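Local coordinates for protein virC2 (Agrobacterium tumefaciens, PDB 2RH3) that probably binds DNA through this C-terminal ribbon-helix-helix domain, enhancing T-DNA transfer and virulence in crown gall disease, at residues Phe4-Pro9 with Phe100-Ala105; Lys56-Pro61 with Ala107-Phe112. All coordinates share one frame; numbering follows the deposited sequence. Where two conformers were deposited one is given.

Contact 1. Residues Phe4-Pro9 with Phe100-Ala105; sequences FLSARP and FGHKLA
Strand 4-7 runs across helix 100-105 at 61°, and the two axes close to 5.8 Å, a short separation for a strand against a helix. G101 sits at the nearest point, its CA 4.2 Å from that of L5. With no side chain on that residue, the carbonyl of F4 can drop onto the helix backbone, F4 O lying 3.2 Å from G101 CA in a CA-H...O contact. Two residues on, the S6 carbonyl does the same with H102 CA, nearly in line with the C-H at 164°. S6 O is the busiest acceptor here: A105 CB presses on it at 3.3 Å, and H102 ND1 reaches it at 3.3 Å in a weak, strongly bent hydrogen bond. With CG anti to the backbone N (chi1 180°), the H102 ring lies alongside S6, which also sets H102 CB against S6 OG. S6 OG, in the crowded position between its own backbone N and carbonyl carbon, also lies 3.5 Å from H102 ND1, a weak hydrogen bond in which either could be the donor. Below this polar edge the contact turns apolar. L5 and L104 cross obliquely, touching methyl to methyl, L5 CD2 to L104 CD2 at 3.9 Å, while the CB atoms of L5 and A7 flank the methyl of A105. L39 and L31 of helix 27-47 continue this core beneath L5 and A7, and F42 meets L104. L5 and A7 make their backbone hydrogen bonds with strand 71-76, so the carbonyls of F4 and S6 face the helix from the strand's other edge. A two-stranded antiparallel ribbon seated on a helical core in this way is the hallmark of the ribbon-helix-helix fold, met here with both strands supplied by one chain.

Contact 2. Residues Lys56-Pro61 with Ala107-Phe112; sequences KSYPIP and AALACF
Y58 brings one side of its phenol ring against the helix, overlapping L109 and A110 with the CD2-CE2 bond. Y58 CE2 lies 3.8 Å from L109 CB, and Y58 OH is 3.6 Å from L109 CD1, so ring and leucine cross obliquely. The methyl of A110 meets the ring at its edge, in plane, with A110 CB 4.0 Å from Y58 CD2. The CB of Y58 already points at the helix, and the crowded first torsion, CG between the backbone N and the carbonyl carbon (chi1 49°), lays the CD2-CE2 side along L109 and A110. F113, one residue beyond 107-112, adds an edge-to-face ring contact. L109, with CG anti to its carbonyl carbon, also packs on I34 and L35 of helix 27-47 and so joins the loop to the domain's core. Upstream of the tyrosine the loop backbone itself does the touching. S57 O rests 3.6 Å from A110 CB, and K56 O approaches A107 CA at the same distance in a bent CA-H...O contact. The small alanines let the chain come close, the CA atoms of K56 and A107 being 4.5 Å apart. The K56 side chain leads away from 107-112, its amine making weak hydrogen bonds with A54 O and H88 NE2. Between the two segments the forces are thus mainly dispersive, with little to fix a direction. The phenol's orientation is probably fixed more by its hydroxyl, which hydrogen-bonds to the carbonyl of R8, so one residue gives apolar packing and a polar tie at once.

In the fold
Contacts 1 and 2 are stacked along the same helix, 97-118, about 10 Å apart between centres, and their segments alternate in sequence. Y58 provides the main bridge: its OH lies 2.6 Å from R8 O, a probable hydrogen bond that ties the loop of contact 2 to the chain just after the strand of contact 1. A7 links the hydrophobic parts, its CB 3.5 Å from L109 CD1 and 3.8 Å from Y58 OH. Farther along, P61 CD packs on P9 O at 3.4 Å. Strand 2-7 and loop 56-61 are therefore held to successive turns of one helix, in a domain whose ribbon, as in relatives with this fold, probably meets DNA.

Contact 1. Residues Phe4-Pro9 with Phe100-Ala105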
loop_
_atom_site.group_PDB
_atom_site.type_symbol
_atom_site.label_atom_id
_atom_site.label_comp_id
_atom_site.label_asym_id
_atom_site.label_seq_id
_atom_site.Cartn_x
_atom_site.Cartn_y
_atom_site.Cartn_z
ATOM N N PHE A 4 -5.043 -8.542 -7.248
ATOM C CA PHE A 4 -5.244 -7.215 -7.796
ATOM C C PHE A 4 -5.318 -6.206 -6.657
ATOM O O PHE A 4 -5.944 -6.468 -5.622
ATOM C CB PHE A 4 -6.459 -7.183 -8.729
ATOM C CG PHE A 4 -6.277 -8.028 -9.968
ATOM C CD1 PHE A 4 -5.699 -7.491 -11.117
ATOM C CD2 PHE A 4 -6.650 -9.373 -9.970
ATOM C CE1 PHE A 4 -5.506 -8.280 -12.260
ATOM C CE2 PHE A 4 -6.465 -10.168 -11.104
ATOM C CZ PHE A 4 -5.893 -9.621 -12.250
ATOM N N LEU A 5 -4.631 -5.080 -6.851
ATOM C CA LEU A 5 -4.353 -4.102 -5.802
ATOM C C LEU A 5 -4.688 -2.689 -6.269
ATOM O O LEU A 5 -4.667 -2.399 -7.460
ATOM C CB LEU A 5 -2.861 -4.149 -5.457
ATOM C CG LEU A 5 -2.285 -5.527 -5.125
ATOM C CD1 LEU A 5 -0.831 -5.611 -5.569
ATOM C CD2 LEU A 5 -2.432 -5.826 -3.637
ATOM N N SER A 6 -4.979 -1.809 -5.321
ATOM C CA SER A 6 -5.271 -0.418 -5.637
ATOM C C SER A 6 -4.937 0.466 -4.454
ATOM O O SER A 6 -5.042 0.044 -3.305
ATOM C CB SER A 6 -6.735 -0.232 -6.053
ATOM O OG SER A 6 -7.617 -0.585 -5.006
ATOM N N ALA A 7 -4.505 1.692 -4.741
ATOM C CA ALA A 7 -4.166 2.641 -3.689
ATOM C C ALA A 7 -4.235 4.067 -4.196
ATOM O O ALA A 7 -4.126 4.310 -5.394
ATOM C CB ALA A 7 -2.774 2.358 -3.144
ATOM N N ARG A 8 -4.414 5.002 -3.269
ATOM C CA ARG A 8 -4.417 6.432 -3.594
ATOM C C ARG A 8 -3.075 7.053 -3.223
ATOM O O ARG A 8 -2.501 6.720 -2.202
ATOM C CB ARG A 8 -5.483 7.153 -2.779
ATOM C CG ARG A 8 -6.911 6.833 -3.136
ATOM C CD ARG A 8 -7.832 7.720 -2.325
ATOM N NE ARG A 8 -9.228 7.545 -2.715
ATOM C CZ ARG A 8 -9.817 8.197 -3.713
ATOM N NH1 ARG A 8 -9.141 9.075 -4.444
ATOM N NH2 ARG A 8 -11.092 7.960 -3.983
ATOM N N PRO A 9 -2.584 7.998 -4.034
ATOM C CA PRO A 9 -1.374 8.692 -3.600
ATOM C C PRO A 9 -1.553 9.417 -2.256
ATOM O O PRO A 9 -2.665 9.891 -1.944
ATOM C CB PRO A 9 -1.127 9.694 -4.733
ATOM C CG PRO A 9 -1.797 9.068 -5.939
ATOM C CD PRO A 9 -3.038 8.450 -5.363
ATOM N N PHE A 100 -10.480 -6.150 -0.802
ATOM C CA PHE A 100 -9.322 -6.772 -0.159
ATOM C C PHE A 100 -7.998 -6.225 -0.701
ATOM O O PHE A 100 -7.095 -5.879 0.077
ATOM C CB PHE A 100 -9.377 -8.315 -0.257
ATOM C CG PHE A 100 -8.087 -8.987 0.132
ATOM C CD1 PHE A 100 -7.279 -9.579 -0.835
ATOM C CD2 PHE A 100 -7.655 -8.989 1.459
ATOM C CE1 PHE A 100 -6.064 -10.180 -0.487
ATOM C CE2 PHE A 100 -6.441 -9.591 1.821
ATOM C CZ PHE A 100 -5.646 -10.187 0.846
ATOM N N GLY A 101 -7.890 -6.126 -2.028
ATOM C CA GLY A 101 -6.675 -5.593 -2.677
ATOM C C GLY A 101 -6.373 -4.147 -2.325
ATOM O O GLY A 101 -5.210 -3.754 -2.192
ATOM N N HIS A 102 -7.423 -3.354 -2.154
ATOM C CA HIS A 102 -7.264 -1.979 -1.698
ATOM C C HIS A 102 -6.714 -1.952 -0.277
ATOM O O HIS A 102 -5.791 -1.190 0.011
ATOM C CB HIS A 102 -8.583 -1.220 -1.766
ATOM C CG HIS A 102 -8.483 0.202 -1.305
ATOM N ND1 HIS A 102 -7.841 1.181 -2.032
ATOM C CD2 HIS A 102 -8.964 0.814 -0.194
ATOM C CE1 HIS A 102 -7.917 2.331 -1.384
ATOM N NE2 HIS A 102 -8.585 2.133 -0.262
ATOM N N LYS A 103 -7.264 -2.804 0.596
ATOM C CA LYS A 103 -6.821 -2.887 1.992
ATOM C C LYS A 103 -5.367 -3.321 2.081
ATOM O O LYS A 103 -4.580 -2.749 2.852
ATOM C CB LYS A 103 -7.708 -3.861 2.791
ATOM C CG LYS A 103 -9.081 -3.299 3.076
ATOM C CD LYS A 103 -9.834 -4.191 4.062
ATOM C CE LYS A 103 -11.306 -3.826 4.140
ATOM N NZ LYS A 103 -11.536 -2.447 4.664
ATOM N N LEU A 104 -5.018 -4.324 1.275
ATOM C CA LEU A 104 -3.668 -4.888 1.283
ATOM C C LEU A 104 -2.650 -3.859 0.788
ATOM O O LEU A 104 -1.643 -3.609 1.465
ATOM C CB LEU A 104 -3.606 -6.163 0.432
ATOM C CG LEU A 104 -2.247 -6.887 0.385
ATOM C CD1 LEU A 104 -1.771 -7.258 1.784
ATOM C CD2 LEU A 104 -2.280 -8.107 -0.512
ATOM N N ALA A 105 -2.921 -3.250 -0.363
ATOM C CA ALA A 105 -1.997 -2.233 -0.910
ATOM C C ALA A 105 -1.857 -1.045 0.026
ATOM O O ALA A 105 -0.743 -0.560 0.272
ATOM C CB ALA A 105 -2.449 -1.773 -2.284
#

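Contact 2. Residues Lys56-Pro61 with Ala107-Phe112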
loop_
_atom_site.group_PDB
_atom_site.type_symbol
_atom_site.label_atom_id
_atom_site.label_comp_id
_atom_site.label_asym_id
_atom_site.label_seq_id
_atom_site.Cartn_x
_atom_site.Cartn_y
_atom_site.Cartn_z
ATOM N N LYS A 56 -2.585 0.897 9.120
ATOM C CA LYS A 56 -3.562 0.420 8.139
ATOM C C LYS A 56 -3.746 1.388 6.964
ATOM O O LYS A 56 -4.026 0.967 5.840
ATOM C CB LYS A 56 -4.918 0.148 8.819
ATOM C CG LYS A 56 -4.905 -1.028 9.786
ATOM C CD LYS A 56 -5.246 -2.331 9.081
ATOM C CE LYS A 56 -4.898 -3.526 9.943
ATOM N NZ LYS A 56 -3.439 -3.820 9.909
ATOM N N SER A 57 -3.579 2.677 7.237
ATOM C CA SER A 57 -3.780 3.718 6.226
ATOM C C SER A 57 -2.914 4.950 6.479
ATOM O O SER A 57 -2.148 5.008 7.442
ATOM C CB SER A 57 -5.260 4.121 6.164
ATOM O OG SER A 57 -5.705 4.543 7.442
ATOM N N TYR A 58 -3.071 5.946 5.607
ATOM C CA TYR A 58 -2.255 7.155 5.626
ATOM C C TYR A 58 -3.075 8.332 5.103
ATOM O O TYR A 58 -4.089 8.119 4.419
ATOM C CB TYR A 58 -0.999 6.978 4.757
ATOM C CG TYR A 58 -1.296 6.423 3.379
ATOM C CD1 TYR A 58 -1.598 7.284 2.306
ATOM C CD2 TYR A 58 -1.301 5.046 3.151
ATOM C CE1 TYR A 58 -1.894 6.782 1.055
ATOM C CE2 TYR A 58 -1.614 4.525 1.905
ATOM C CZ TYR A 58 -1.881 5.406 0.845
ATOM O OH TYR A 58 -2.172 4.900 -0.400
ATOM N N PRO A 59 -2.656 9.568 5.425
ATOM C CA PRO A 59 -3.397 10.747 4.945
ATOM C C PRO A 59 -3.371 10.874 3.416
ATOM O O PRO A 59 -2.326 10.676 2.789
ATOM C CB PRO A 59 -2.637 11.917 5.575
ATOM C CG PRO A 59 -1.927 11.334 6.737
ATOM C CD PRO A 59 -1.505 9.974 6.253
ATOM N N ILE A 60 -4.526 11.203 2.842
ATOM C CA ILE A 60 -4.646 11.495 1.407
ATOM C C ILE A 60 -4.988 12.987 1.185
ATOM O O ILE A 60 -5.473 13.649 2.108
ATOM C CB ILE A 60 -5.677 10.559 0.746
ATOM C CG1 ILE A 60 -7.050 10.711 1.415
ATOM C CG2 ILE A 60 -5.174 9.096 0.794
ATOM C CD1 ILE A 60 -8.213 10.479 0.489
ATOM N N PRO A 61 -4.712 13.534 -0.024
ATOM C CA PRO A 61 -4.925 14.981 -0.203
ATOM C C PRO A 61 -6.399 15.376 -0.192
ATOM O O PRO A 61 -7.246 14.580 -0.604
ATOM C CB PRO A 61 -4.334 15.276 -1.590
ATOM C CG PRO A 61 -3.621 14.042 -2.025
ATOM C CD PRO A 61 -4.179 12.888 -1.239
ATOM N N ALA A 107 -2.325 -0.861 3.303
ATOM C CA ALA A 107 -1.537 -1.243 4.476
ATOM C C ALA A 107 -0.044 -1.334 4.162
ATOM O O ALA A 107 0.776 -0.887 4.951
ATOM C CB ALA A 107 -2.032 -2.579 5.052
ATOM N N ALA A 108 0.290 -1.924 3.021
ATOM C CA ALA A 108 1.683 -2.065 2.607
ATOM C C ALA A 108 2.342 -0.680 2.487
ATOM O O ALA A 108 3.461 -0.448 2.959
ATOM C CB ALA A 108 1.751 -2.830 1.303
ATOM N N LEU A 109 1.620 0.247 1.880
ATOM C CA LEU A 109 2.125 1.615 1.732
ATOM C C LEU A 109 2.184 2.349 3.064
ATOM O O LEU A 109 3.143 3.056 3.341
ATOM C CB LEU A 109 1.269 2.378 0.724
ATOM C CG LEU A 109 1.452 1.966 -0.732
ATOM C CD1 LEU A 109 0.303 2.557 -1.563
ATOM C CD2 LEU A 109 2.812 2.415 -1.283
ATOM N N ALA A 110 1.144 2.185 3.889
ATOM C CA ALA A 110 1.114 2.803 5.197
ATOM C C ALA A 110 2.361 2.412 6.002
ATOM O O ALA A 110 2.934 3.240 6.685
ATOM C CB ALA A 110 -0.159 2.414 5.933
ATOM N N CYS A 111 2.750 1.143 5.885
ATOM C CA CYS A 111 3.940 0.585 6.525
ATOM C C CYS A 111 5.245 1.204 5.989
ATOM O O CYS A 111 6.147 1.541 6.759
ATOM C CB CYS A 111 3.946 -0.937 6.337
ATOM S SG CYS A 111 5.199 -1.808 7.271
ATOM N N PHE A 112 5.323 1.354 4.669
ATOM C CA PHE A 112 6.473 1.953 3.994
ATOM C C PHE A 112 6.622 3.413 4.450
ATOM O O PHE A 112 7.720 3.865 4.801
ATOM C CB PHE A 112 6.253 1.891 2.468
ATOM C CG PHE A 112 7.401 2.430 1.676
ATOM C CD1 PHE A 112 8.370 1.570 1.160
ATOM C CD2 PHE A 112 7.515 3.797 1.435
ATOM C CE1 PHE A 112 9.457 2.077 0.425
ATOM C CE2 PHE A 112 8.592 4.305 0.717
ATOM C CZ PHE A 112 9.554 3.445 0.203
#